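Local structure of ABC sugar (Ribose) transporter, periplasmic substrate-binding subunit (Rhodobacter sphaeroides, 3L49) at residues Leu129-Phe134 / Leu164-Pro169; Ile142-Met147 / Ala194-Trp199; Asn170-Ala175 / Pro202-Thr207. The protein probably binds a sugar, perhaps ribose or a related compound, in the periplasm and hands it to an ABC transporter for import. One frame throughout, in Å; residues are numbered along the deposited sequence.

All three contacts lie in one lobe of a type I periplasmic binding fold, parallel strands sandwiched between helices. Contacts 1 and 2 meet on neighbouring strands, 126-131 and 194-197, with centres about 11 Å apart, and their segments alternate along the chain. Contact 3 follows contact 1, centres about 9 Å apart, residues 164-169 running straight into helix 171-185. Contacts 2 and 3, centres about 15 Å apart, lie on opposite faces of the sheet, helix 138-152 on one and helices 171-185 and 200-212 on the other. Asp166 of contact 1 hydrogen-bonds Trp199 of contact 2, and Phe134 and Arg143 lie near a bound unknown ligand, so this end of the lobe probably borders the binding cleft.

Contact 1: residues Leu129-Phe134 / Leu164-Pro169; sequences LVFNGF and LRDVIP
Asp166 is the side chain to follow here. Its chi1 of 48° sets CG in the crowded position between the backbone N and the carbonyl carbon, and CB comes 3.7 Å from Phe131 CD2. CG lies in the plane of the Phe134 ring, at its edge. From there the carboxylate forks: OD1 accepts the backbone N-H of Gly133 on its syn lone pair (N to OD1 2.8 Å), while OD2 sits 3.3 Å from Phe134 CD1 and takes a hydrogen bond from the indole N-H of Trp199. Two donors thus grip the buried carboxylate, one on each oxygen, which probably helps to keep it ionised.

Upstream, the backbones make a single bridge between Phe131 and Leu164, where residues of strand 126-131, part of the parallel sheet of this periplasmic binding lobe, meet the loop leading to helix 171-185. Leu164 N gives its hydrogen to Val130 O (2.8 Å), and Asn132 N answers to Leu164 O at 2.8 Å, almost straight at 167°. Beside that bridge Leu164 CB stands over one face of the Phe131 ring in a CH-pi contact, 3.9 Å from the centroid, and its CD1 continues to Phe131 CZ and the methyls of Leu129. Gly133 packs so closely on the opposing loop that a CB there would run into Asp166 O. Farther along, Phe134, whose side chain is about 4 Å from the unknown ligand, brings CZ to within 3.7 Å of Ile168 CG1, the two side chains crossing at about a right angle.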
ATOM      1  N   LEU A 129      18.101  -6.933  -0.317  1.00 29.99           N
ATOM      2  CA  LEU A 129      17.101  -7.857  -0.827  1.00 36.73           C
ATOM      3  C   LEU A 129      15.762  -7.140  -1.009  1.00 31.74           C
ATOM      4  O   LEU A 129      15.247  -6.542  -0.067  1.00 33.12           O
ATOM      5  CB  LEU A 129      16.946  -9.031   0.137  1.00 36.76           C
ATOM      6  CG  LEU A 129      16.124 -10.217  -0.366  1.00 55.59           C
ATOM      7  CD1 LEU A 129      16.717 -10.777  -1.662  1.00 62.87           C
ATOM      8  CD2 LEU A 129      16.018 -11.292   0.713  1.00 48.93           C
ATOM      9  N   VAL A 130      15.200  -7.216  -2.214  1.00 28.02           N
ATOM     10  CA  VAL A 130      13.996  -6.453  -2.568  1.00 29.34           C
ATOM     11  C   VAL A 130      12.833  -7.349  -2.982  1.00 31.96           C
ATOM     12  O   VAL A 130      12.964  -8.169  -3.885  1.00 38.58           O
ATOM     13  CB  VAL A 130      14.279  -5.406  -3.714  1.00 31.87           C
ATOM     14  CG1 VAL A 130      12.984  -4.804  -4.271  1.00 25.53           C
ATOM     15  CG2 VAL A 130      15.175  -4.301  -3.225  1.00 29.30           C
ATOM     16  N   PHE A 131      11.696  -7.169  -2.320  1.00 34.55           N
ATOM     17  CA  PHE A 131      10.452  -7.794  -2.734  1.00 33.68           C
ATOM     18  C   PHE A 131       9.667  -6.829  -3.616  1.00 35.13           C
ATOM     19  O   PHE A 131       9.287  -5.745  -3.170  1.00 32.62           O
ATOM     20  CB  PHE A 131       9.627  -8.183  -1.510  1.00 35.95           C
ATOM     21  CG  PHE A 131      10.121  -9.412  -0.811  1.00 42.28           C
ATOM     22  CD1 PHE A 131      11.227  -9.355   0.035  1.00 44.46           C
ATOM     23  CD2 PHE A 131       9.476 -10.629  -0.991  1.00 48.75           C
ATOM     24  CE1 PHE A 131      11.684 -10.490   0.683  1.00 44.90           C
ATOM     25  CE2 PHE A 131       9.922 -11.770  -0.349  1.00 46.75           C
ATOM     26  CZ  PHE A 131      11.027 -11.701   0.495  1.00 48.73           C
ATOM     27  N   ASN A 132       9.426  -7.230  -4.864  1.00 33.66           N
ATOM     28  CA  ASN A 132       8.764  -6.370  -5.847  1.00 39.16           C
ATOM     29  C   ASN A 132       7.684  -7.104  -6.651  1.00 34.55           C
ATOM     30  O   ASN A 132       7.751  -7.202  -7.878  1.00 37.03           O
ATOM     31  CB  ASN A 132       9.815  -5.734  -6.776  1.00 40.83           C
ATOM     32  CG  ASN A 132       9.253  -4.604  -7.623  1.00 43.20           C
ATOM     33  OD1 ASN A 132       8.261  -3.957  -7.262  1.00 41.25           O
ATOM     34  ND2 ASN A 132       9.881  -4.367  -8.766  1.00 28.54           N
ATOM     35  N   GLY A 133       6.680  -7.614  -5.949  1.00 29.41           N
ATOM     36  CA  GLY A 133       5.648  -8.427  -6.573  1.00 25.74           C
ATOM     37  C   GLY A 133       4.345  -7.698  -6.828  1.00 30.49           C
ATOM     38  O   GLY A 133       3.354  -8.315  -7.244  1.00 28.02           O
ATOM     39  N   PHE A 134       4.341  -6.389  -6.587  1.00 28.84           N
ATOM     40  CA  PHE A 134       3.109  -5.597  -6.659  1.00 25.26           C
ATOM     41  C   PHE A 134       3.280  -4.293  -7.429  1.00 28.72           C
ATOM     42  O   PHE A 134       2.523  -3.347  -7.221  1.00 19.38           O
ATOM     43  CB  PHE A 134       2.563  -5.331  -5.247  1.00 28.32           C
ATOM     44  CG  PHE A 134       1.918  -6.533  -4.612  1.00 30.26           C
ATOM     45  CD1 PHE A 134       2.626  -7.324  -3.710  1.00 31.35           C
ATOM     46  CD2 PHE A 134       0.604  -6.884  -4.931  1.00 35.99           C
ATOM     47  CE1 PHE A 134       2.029  -8.447  -3.124  1.00 41.07           C
ATOM     48  CE2 PHE A 134      -0.004  -8.000  -4.351  1.00 36.74           C
ATOM     49  CZ  PHE A 134       0.711  -8.785  -3.447  1.00 32.43           C
ATOM     50  N   LEU A 164      12.728 -10.568  -5.335  1.00 36.37           N
ATOM     51  CA  LEU A 164      11.781 -11.581  -4.921  1.00 32.16           C
ATOM     52  C   LEU A 164      10.365 -11.092  -5.156  1.00 35.80           C
ATOM     53  O   LEU A 164      10.131  -9.888  -5.261  1.00 36.67           O
ATOM     54  CB  LEU A 164      12.018 -11.940  -3.455  1.00 26.38           C
ATOM     55  CG  LEU A 164      13.405 -12.553  -3.237  1.00 49.05           C
ATOM     56  CD1 LEU A 164      13.596 -12.970  -1.794  1.00 60.79           C
ATOM     57  CD2 LEU A 164      13.628 -13.745  -4.170  1.00 50.68           C
ATOM     58  N   ARG A 165       9.431 -12.032  -5.280  1.00 38.10           N
ATOM     59  CA  ARG A 165       8.029 -11.695  -5.478  1.00 40.77           C
ATOM     60  C   ARG A 165       7.249 -11.923  -4.197  1.00 39.18           C
ATOM     61  O   ARG A 165       7.038 -13.072  -3.795  1.00 32.64           O
ATOM     62  CB  ARG A 165       7.417 -12.514  -6.623  1.00 40.76           C
ATOM     63  CG  ARG A 165       7.149 -11.723  -7.895  1.00 52.02           C
ATOM     64  CD  ARG A 165       8.368 -11.660  -8.812  1.00 58.38           C
ATOM     65  NE  ARG A 165       8.415 -10.400  -9.551  1.00 52.26           N
ATOM     66  CZ  ARG A 165       9.404  -9.513  -9.476  1.00 56.21           C
ATOM     67  NH1 ARG A 165       9.338  -8.392 -10.185  1.00 54.40           N
ATOM     68  NH2 ARG A 165      10.464  -9.743  -8.707  1.00 45.62           N
ATOM     69  N   ASP A 166       6.843 -10.833  -3.547  1.00 32.39           N
ATOM     70  CA  ASP A 166       5.916 -10.938  -2.425  1.00 32.09           C
ATOM     71  C   ASP A 166       4.519 -11.212  -2.980  1.00 31.61           C
ATOM     72  O   ASP A 166       4.192 -10.755  -4.076  1.00 43.01           O
ATOM     73  CB  ASP A 166       5.970  -9.716  -1.472  1.00 33.87           C
ATOM     74  CG  ASP A 166       5.910  -8.371  -2.193  1.00 37.58           C
ATOM     75  OD1 ASP A 166       6.539  -8.207  -3.258  1.00 39.55           O
ATOM     76  OD2 ASP A 166       5.248  -7.456  -1.661  1.00 40.55           O
ATOM     77  N   VAL A 167       3.718 -11.996  -2.256  1.00 32.84           N
ATOM     78  CA  VAL A 167       2.444 -12.499  -2.794  1.00 30.70           C
ATOM     79  C   VAL A 167       1.263 -12.365  -1.834  1.00 34.49           C
ATOM     80  O   VAL A 167       1.442 -12.116  -0.650  1.00 33.23           O
ATOM     81  CB  VAL A 167       2.550 -13.997  -3.222  1.00 37.27           C
ATOM     82  CG1 VAL A 167       3.602 -14.205  -4.326  1.00 31.75           C
ATOM     83  CG2 VAL A 167       2.832 -14.892  -2.014  1.00 29.75           C
ATOM     84  N   ILE A 168       0.059 -12.524  -2.379  1.00 34.40           N
ATOM     85  CA  ILE A 168      -1.179 -12.707  -1.629  1.00 29.94           C
ATOM     86  C   ILE A 168      -1.913 -13.919  -2.242  1.00 38.29           C
ATOM     87  O   ILE A 168      -2.001 -14.021  -3.468  1.00 39.44           O
ATOM     88  CB  ILE A 168      -2.073 -11.432  -1.684  1.00 37.48           C
ATOM     89  CG1 ILE A 168      -1.459 -10.298  -0.861  1.00 35.14           C
ATOM     90  CG2 ILE A 168      -3.479 -11.704  -1.148  1.00 42.40           C
ATOM     91  CD1 ILE A 168      -2.154  -8.960  -1.037  1.00 39.56           C
ATOM     92  N   PRO A 169      -2.433 -14.851  -1.404  1.00 43.82           N
ATOM     93  CA  PRO A 169      -2.396 -14.883   0.061  1.00 40.25           C
ATOM     94  C   PRO A 169      -1.161 -15.620   0.574  1.00 39.45           C
ATOM     95  O   PRO A 169      -0.263 -15.933  -0.223  1.00 26.47           O
ATOM     96  CB  PRO A 169      -3.688 -15.625   0.423  1.00 39.77           C
ATOM     97  CG  PRO A 169      -3.989 -16.490  -0.772  1.00 46.28           C
ATOM     98  CD  PRO A 169      -3.151 -16.021  -1.942  1.00 42.43           C
TER

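Contact 2: residues Ile142-Met147 / Ala194-Trp199; sequences IRYDQM and AIWACW
The indole of Trp196 has Met147 CG over one face and, on the opposite face, the backbone N of Cys198 from its own segment; the indole CZ3 lies in the plane of the Tyr144 ring, at its edge. This is helix-on-sheet packing in the alpha/beta lobe of a periplasmic binding protein, residues 142-147 of helix 138-152 lying against strand 194-197, their axes approaching to 10.1 Å. Met147 CG, anti to its backbone N (chi1 -176°), stands 4.0 Å from the centroid of the five-membered ring, and the chain then bends so that SD makes an oblique Met-aromatic contact. Trp196 CH2 lies 3.6 Å from Tyr144 CA, and CZ2 is 3.5 Å from Arg143 O. An alanine in place of Trp196 would remove the indole and would probably loosen the seating of this helix on the sheet, since Arg143, Tyr144 and Met147 all bear on that ring.

Cys198 is tied to the same helix by its disulfide to Cys140, about a turn before Arg143. Arg143 runs extended past Cys198 CB, its NE hydrogen-bonded to Asn107 OD1 and its NH1 to the unknown ligand. NH1 also makes a weak hydrogen bond to Cys198 O, 2.8 Å long but bent to 126°.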
ATOM      1  N   ILE A 142       5.408   3.750  -7.242  1.00 20.08           N
ATOM      2  CA  ILE A 142       6.043   4.961  -6.730  1.00 16.58           C
ATOM      3  C   ILE A 142       7.074   4.606  -5.661  1.00 23.46           C
ATOM      4  O   ILE A 142       8.226   5.038  -5.742  1.00 23.93           O
ATOM      5  CB  ILE A 142       5.011   5.972  -6.165  1.00 22.25           C
ATOM      6  CG1 ILE A 142       4.016   6.408  -7.254  1.00 20.89           C
ATOM      7  CG2 ILE A 142       5.727   7.186  -5.570  1.00 13.12           C
ATOM      8  CD1 ILE A 142       2.714   7.051  -6.702  1.00  9.11           C
ATOM      9  N   ARG A 143       6.666   3.792  -4.683  1.00 25.94           N
ATOM     10  CA  ARG A 143       7.555   3.380  -3.592  1.00 22.90           C
ATOM     11  C   ARG A 143       8.828   2.683  -4.080  1.00 19.62           C
ATOM     12  O   ARG A 143       9.911   2.932  -3.561  1.00 20.92           O
ATOM     13  CB  ARG A 143       6.811   2.499  -2.592  1.00 26.64           C
ATOM     14  CG  ARG A 143       5.869   3.254  -1.668  1.00 15.62           C
ATOM     15  CD  ARG A 143       4.813   2.309  -1.140  1.00 17.13           C
ATOM     16  NE  ARG A 143       3.648   2.991  -0.583  1.00 11.50           N
ATOM     17  CZ  ARG A 143       2.534   2.371  -0.210  1.00 25.80           C
ATOM     18  NH1 ARG A 143       2.438   1.057  -0.342  1.00 18.00           N
ATOM     19  NH2 ARG A 143       1.517   3.061   0.309  1.00 15.00           N
ATOM     20  N   TYR A 144       8.693   1.834  -5.094  1.00 29.14           N
ATOM     21  CA  TYR A 144       9.847   1.175  -5.698  1.00 26.35           C
ATOM     22  C   TYR A 144      10.733   2.141  -6.478  1.00 25.98           C
ATOM     23  O   TYR A 144      11.958   2.090  -6.343  1.00 30.32           O
ATOM     24  CB  TYR A 144       9.407   0.015  -6.594  1.00 27.71           C
ATOM     25  CG  TYR A 144      10.556  -0.698  -7.266  1.00 39.97           C
ATOM     26  CD1 TYR A 144      11.286  -1.676  -6.583  1.00 40.04           C
ATOM     27  CD2 TYR A 144      10.922  -0.390  -8.581  1.00 26.77           C
ATOM     28  CE1 TYR A 144      12.351  -2.331  -7.195  1.00 23.71           C
ATOM     29  CE2 TYR A 144      11.978  -1.039  -9.202  1.00 33.61           C
ATOM     30  CZ  TYR A 144      12.685  -2.002  -8.500  1.00 34.16           C
ATOM     31  OH  TYR A 144      13.726  -2.641  -9.104  1.00 35.37           O
ATOM     32  N   ASP A 145      10.117   3.000  -7.296  1.00 27.10           N
ATOM     33  CA  ASP A 145      10.862   3.971  -8.113  1.00 28.89           C
ATOM     34  C   ASP A 145      11.741   4.912  -7.287  1.00 28.04           C
ATOM     35  O   ASP A 145      12.893   5.179  -7.657  1.00 16.25           O
ATOM     36  CB  ASP A 145       9.921   4.800  -8.991  1.00 32.74           C
ATOM     37  CG  ASP A 145       9.427   4.040 -10.220  1.00 38.77           C
ATOM     38  OD1 ASP A 145       8.432   4.488 -10.831  1.00 34.62           O
ATOM     39  OD2 ASP A 145      10.022   3.004 -10.582  1.00 29.89           O
ATOM     40  N   GLN A 146      11.191   5.396  -6.170  1.00 17.19           N
ATOM     41  CA  GLN A 146      11.894   6.322  -5.281  1.00 16.60           C
ATOM     42  C   GLN A 146      13.070   5.658  -4.604  1.00 18.94           C
ATOM     43  O   GLN A 146      14.117   6.273  -4.451  1.00 27.32           O
ATOM     44  CB  GLN A 146      10.945   6.910  -4.226  1.00 21.88           C
ATOM     45  CG  GLN A 146       9.791   7.757  -4.796  1.00 12.48           C
ATOM     46  CD  GLN A 146      10.256   9.108  -5.342  1.00 27.90           C
ATOM     47  OE1 GLN A 146      10.687   9.218  -6.486  1.00 35.12           O
ATOM     48  NE2 GLN A 146      10.157  10.134  -4.522  1.00 33.81           N
ATOM     49  N   MET A 147      12.887   4.399  -4.210  1.00 18.86           N
ATOM     50  CA  MET A 147      13.949   3.593  -3.613  1.00 16.42           C
ATOM     51  C   MET A 147      15.108   3.464  -4.595  1.00 20.24           C
ATOM     52  O   MET A 147      16.263   3.724  -4.247  1.00 24.62           O
ATOM     53  CB  MET A 147      13.401   2.206  -3.186  1.00 14.27           C
ATOM     54  CG  MET A 147      14.396   1.267  -2.441  1.00 13.00           C
ATOM     55  SD  MET A 147      15.334   0.123  -3.513  1.00 18.35           S
ATOM     56  CE  MET A 147      14.092  -0.305  -4.706  1.00 21.41           C
ATOM     57  N   ALA A 194      20.081  -5.478   4.204  1.00 22.78           N
ATOM     58  CA  ALA A 194      18.763  -4.855   4.295  1.00 23.98           C
ATOM     59  C   ALA A 194      17.737  -5.626   3.488  1.00 20.93           C
ATOM     60  O   ALA A 194      18.081  -6.302   2.520  1.00 30.81           O
ATOM     61  CB  ALA A 194      18.822  -3.406   3.819  1.00 22.02           C
ATOM     62  N   ILE A 195      16.473  -5.533   3.898  1.00 19.47           N
ATOM     63  CA  ILE A 195      15.370  -6.104   3.131  1.00 20.07           C
ATOM     64  C   ILE A 195      14.261  -5.061   2.990  1.00 23.88           C
ATOM     65  O   ILE A 195      13.857  -4.430   3.972  1.00 20.25           O
ATOM     66  CB  ILE A 195      14.819  -7.439   3.744  1.00 25.77           C
ATOM     67  CG1 ILE A 195      15.944  -8.443   4.007  1.00 14.01           C
ATOM     68  CG2 ILE A 195      13.779  -8.077   2.830  1.00 19.64           C
ATOM     69  CD1 ILE A 195      15.485  -9.816   4.546  1.00 12.94           C
ATOM     70  N   TRP A 196      13.785  -4.890   1.759  1.00 20.85           N
ATOM     71  CA  TRP A 196      12.789  -3.882   1.419  1.00 27.22           C
ATOM     72  C   TRP A 196      11.517  -4.509   0.813  1.00 29.42           C
ATOM     73  O   TRP A 196      11.590  -5.471   0.039  1.00 27.92           O
ATOM     74  CB  TRP A 196      13.412  -2.869   0.427  1.00 28.01           C
ATOM     75  CG  TRP A 196      12.491  -1.751   0.033  1.00 28.75           C
ATOM     76  CD1 TRP A 196      12.365  -0.542   0.650  1.00 28.40           C
ATOM     77  CD2 TRP A 196      11.547  -1.748  -1.048  1.00 29.74           C
ATOM     78  NE1 TRP A 196      11.405   0.214   0.026  1.00 32.59           N
ATOM     79  CE2 TRP A 196      10.885  -0.502  -1.020  1.00 27.24           C
ATOM     80  CE3 TRP A 196      11.193  -2.677  -2.033  1.00 24.78           C
ATOM     81  CZ2 TRP A 196       9.893  -0.158  -1.945  1.00 22.49           C
ATOM     82  CZ3 TRP A 196      10.198  -2.337  -2.948  1.00 24.84           C
ATOM     83  CH2 TRP A 196       9.563  -1.089  -2.894  1.00 21.31           C
ATOM     84  N   ALA A 197      10.360  -3.940   1.157  1.00 22.32           N
ATOM     85  CA  ALA A 197       9.104  -4.170   0.419  1.00 24.00           C
ATOM     86  C   ALA A 197       8.255  -2.897   0.380  1.00 26.57           C
ATOM     87  O   ALA A 197       8.440  -1.998   1.203  1.00 26.26           O
ATOM     88  CB  ALA A 197       8.315  -5.322   1.006  1.00 26.38           C
ATOM     89  N   CYS A 198       7.319  -2.826  -0.568  1.00 32.09           N
ATOM     90  CA  CYS A 198       6.466  -1.643  -0.721  1.00 34.22           C
ATOM     91  C   CYS A 198       5.329  -1.645   0.303  1.00 28.65           C
ATOM     92  O   CYS A 198       4.534  -0.703   0.370  1.00 29.31           O
ATOM     93  CB  CYS A 198       5.918  -1.518  -2.152  1.00 32.67           C
ATOM     94  SG  CYS A 198       4.664  -2.762  -2.610  1.00 33.36           S
ATOM     95  N   TRP A 199       5.268  -2.707   1.102  1.00 29.03           N
ATOM     96  CA  TRP A 199       4.285  -2.819   2.175  1.00 28.71           C
ATOM     97  C   TRP A 199       4.764  -3.702   3.328  1.00 27.02           C
ATOM     98  O   TRP A 199       5.705  -4.479   3.176  1.00 27.36           O
ATOM     99  CB  TRP A 199       2.896  -3.232   1.645  1.00 33.11           C
ATOM    100  CG  TRP A 199       2.799  -4.611   1.041  1.00 32.14           C
ATOM    101  CD1 TRP A 199       3.614  -5.164   0.100  1.00 35.92           C
ATOM    102  CD2 TRP A 199       1.798  -5.592   1.323  1.00 25.23           C
ATOM    103  NE1 TRP A 199       3.202  -6.433  -0.203  1.00 27.22           N
ATOM    104  CE2 TRP A 199       2.082  -6.721   0.527  1.00 25.29           C
ATOM    105  CE3 TRP A 199       0.688  -5.627   2.173  1.00 27.04           C
ATOM    106  CZ2 TRP A 199       1.302  -7.876   0.561  1.00 25.95           C
ATOM    107  CZ3 TRP A 199      -0.092  -6.776   2.202  1.00 35.50           C
ATOM    108  CH2 TRP A 199       0.227  -7.886   1.411  1.00 30.69           C
TER

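Contact 3: residues Asn170-Ala175 / Pro202-Thr207; sequences NTIQSA and PMIGAT
Two crossover helices of the alpha/beta lobe, 171-185 and 200-212, lie side by side on one face of the parallel sheet. Residues 171-175 and 202-207 of these helices cross at -43°, their axes 7.0 Å apart at the closest, a short distance made possible by small residues at the crossing. Gly205 is the pivot: its CA faces Ile172 O at 3.4 Å in a CA-H...O contact with 151° at the hydrogen, and a CB at that position would clash with the same oxygen. The two branches of Ile172 go to different partners. CG2, anti to the backbone N, rests 3.6 Å from Gly205 CA, while CD1, at the end of the other branch, meets Ile204 CG2 at 3.9 Å.

On the next turn Ala175 points its CB at the opposing helix, 3.2 Å from Pro202 O, an oxygen already bonded to Ala206 N within its own helix. Thr171 lies alongside the proline ring, pointing the same way, with CG2 3.7 Å from Pro202 CD. Its hydroxyl OG1, anti to the carbonyl carbon, hydrogen-bonds Val167 O just ahead of the helix, which probably helps to hold this rotamer. Beneath the pair, Pro202 and Met203 reach the sheet at Ala197. Such a close crossing at glycine and alanine joins two neighbouring helices of the beta-alpha-beta layers in a Rossmann-like binding-protein lobe.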
ATOM      1  N   ASN A 170      -1.124 -15.881   1.885  1.00 36.94           N
ATOM      2  CA  ASN A 170       0.023 -16.518   2.542  1.00 41.87           C
ATOM      3  C   ASN A 170       1.292 -15.681   2.399  1.00 41.46           C
ATOM      4  O   ASN A 170       2.372 -16.196   2.085  1.00 42.27           O
ATOM      5  CB  ASN A 170       0.239 -17.961   2.047  1.00 48.51           C
ATOM      6  CG  ASN A 170      -1.003 -18.826   2.198  1.00 47.08           C
ATOM      7  OD1 ASN A 170      -1.540 -19.320   1.212  1.00 58.75           O
ATOM      8  ND2 ASN A 170      -1.465 -19.007   3.433  1.00 45.10           N
ATOM      9  N   THR A 171       1.130 -14.380   2.639  1.00 40.35           N
ATOM     10  CA  THR A 171       2.170 -13.374   2.430  1.00 30.37           C
ATOM     11  C   THR A 171       3.365 -13.570   3.365  1.00 29.34           C
ATOM     12  O   THR A 171       4.510 -13.646   2.909  1.00 33.33           O
ATOM     13  CB  THR A 171       1.592 -11.955   2.629  1.00 33.44           C
ATOM     14  OG1 THR A 171       0.397 -11.799   1.849  1.00 27.34           O
ATOM     15  CG2 THR A 171       2.606 -10.897   2.231  1.00 16.71           C
ATOM     16  N   ILE A 172       3.064 -13.677   4.661  1.00 21.11           N
ATOM     17  CA  ILE A 172       4.052 -13.740   5.728  1.00 18.21           C
ATOM     18  C   ILE A 172       4.961 -14.962   5.602  1.00 22.05           C
ATOM     19  O   ILE A 172       6.187 -14.838   5.680  1.00 22.86           O
ATOM     20  CB  ILE A 172       3.362 -13.698   7.127  1.00 17.55           C
ATOM     21  CG1 ILE A 172       2.676 -12.343   7.351  1.00 20.71           C
ATOM     22  CG2 ILE A 172       4.356 -14.016   8.256  1.00 16.00           C
ATOM     23  CD1 ILE A 172       2.045 -12.167   8.748  1.00 14.48           C
ATOM     24  N   GLN A 173       4.356 -16.128   5.387  1.00 24.25           N
ATOM     25  CA  GLN A 173       5.098 -17.382   5.300  1.00 22.59           C
ATOM     26  C   GLN A 173       5.886 -17.500   4.008  1.00 17.04           C
ATOM     27  O   GLN A 173       6.991 -18.040   4.008  1.00 24.33           O
ATOM     28  CB  GLN A 173       4.179 -18.597   5.502  1.00 24.00           C
ATOM     29  CG  GLN A 173       2.911 -18.606   4.688  1.00 27.97           C
ATOM     30  CD  GLN A 173       1.792 -19.392   5.346  1.00 49.21           C
ATOM     31  OE1 GLN A 173       0.644 -18.936   5.388  1.00 39.09           O
ATOM     32  NE2 GLN A 173       2.117 -20.584   5.863  1.00 51.68           N
ATOM     33  N   SER A 174       5.330 -16.978   2.916  1.00 26.22           N
ATOM     34  CA  SER A 174       6.038 -16.972   1.637  1.00 29.99           C
ATOM     35  C   SER A 174       7.275 -16.077   1.714  1.00 30.89           C
ATOM     36  O   SER A 174       8.322 -16.410   1.158  1.00 25.00           O
ATOM     37  CB  SER A 174       5.113 -16.545   0.502  1.00 33.11           C
ATOM     38  OG  SER A 174       5.839 -16.282  -0.687  1.00 43.76           O
ATOM     39  N   ALA A 175       7.162 -14.963   2.436  1.00 31.70           N
ATOM     40  CA  ALA A 175       8.305 -14.076   2.654  1.00 30.58           C
ATOM     41  C   ALA A 175       9.349 -14.713   3.575  1.00 32.79           C
ATOM     42  O   ALA A 175      10.541 -14.675   3.278  1.00 29.64           O
ATOM     43  CB  ALA A 175       7.844 -12.752   3.204  1.00 26.58           C
ATOM     44  N   PRO A 202       4.753  -8.595   4.149  1.00 24.56           N
ATOM     45  CA  PRO A 202       5.891  -9.509   3.936  1.00 20.86           C
ATOM     46  C   PRO A 202       7.085  -9.273   4.867  1.00 27.58           C
ATOM     47  O   PRO A 202       7.823 -10.211   5.177  1.00 32.11           O
ATOM     48  CB  PRO A 202       6.302  -9.245   2.475  1.00 18.61           C
ATOM     49  CG  PRO A 202       5.726  -7.921   2.142  1.00 28.56           C
ATOM     50  CD  PRO A 202       4.481  -7.781   2.946  1.00 22.17           C
ATOM     51  N   MET A 203       7.268  -8.037   5.323  1.00 26.87           N
ATOM     52  CA  MET A 203       8.380  -7.723   6.214  1.00 21.75           C
ATOM     53  C   MET A 203       8.189  -8.306   7.609  1.00 21.53           C
ATOM     54  O   MET A 203       9.168  -8.520   8.322  1.00 22.00           O
ATOM     55  CB  MET A 203       8.674  -6.214   6.236  1.00 21.89           C
ATOM     56  CG  MET A 203       9.182  -5.637   4.909  1.00 16.19           C
ATOM     57  SD  MET A 203      10.681  -6.427   4.277  1.00  9.51           S
ATOM     58  CE  MET A 203      10.052  -7.692   3.184  1.00 32.20           C
ATOM     59  N   ILE A 204       6.935  -8.578   7.982  1.00 23.06           N
ATOM     60  CA  ILE A 204       6.628  -9.293   9.226  1.00 27.22           C
ATOM     61  C   ILE A 204       7.242 -10.696   9.177  1.00 21.74           C
ATOM     62  O   ILE A 204       7.897 -11.124  10.124  1.00 31.36           O
ATOM     63  CB  ILE A 204       5.105  -9.348   9.517  1.00 22.24           C
ATOM     64  CG1 ILE A 204       4.559  -7.943   9.784  1.00 15.10           C
ATOM     65  CG2 ILE A 204       4.809 -10.225  10.740  1.00 18.55           C
ATOM     66  CD1 ILE A 204       3.057  -7.792   9.522  1.00 23.70           C
ATOM     67  N   GLY A 205       7.058 -11.372   8.047  1.00 21.17           N
ATOM     68  CA  GLY A 205       7.673 -12.667   7.789  1.00 22.66           C
ATOM     69  C   GLY A 205       9.181 -12.631   7.685  1.00 20.43           C
ATOM     70  O   GLY A 205       9.866 -13.480   8.259  1.00 25.39           O
ATOM     71  N   ALA A 206       9.698 -11.642   6.963  1.00 26.01           N
ATOM     72  CA  ALA A 206      11.147 -11.499   6.751  1.00 25.89           C
ATOM     73  C   ALA A 206      11.886 -11.307   8.071  1.00 15.64           C
ATOM     74  O   ALA A 206      12.936 -11.906   8.293  1.00 22.97           O
ATOM     75  CB  ALA A 206      11.440 -10.345   5.792  1.00 23.47           C
ATOM     76  N   THR A 207      11.299 -10.500   8.951  1.00 26.87           N
ATOM     77  CA  THR A 207      11.817 -10.259  10.297  1.00 19.29           C
ATOM     78  C   THR A 207      11.832 -11.539  11.128  1.00 22.19           C
ATOM     79  O   THR A 207      12.850 -11.852  11.760  1.00 26.71           O
ATOM     80  CB  THR A 207      10.989  -9.172  11.008  1.00 23.34           C
ATOM     81  OG1 THR A 207      10.853  -8.047  10.137  1.00 30.21           O
ATOM     82  CG2 THR A 207      11.643  -8.720  12.306  1.00 24.69           C
TER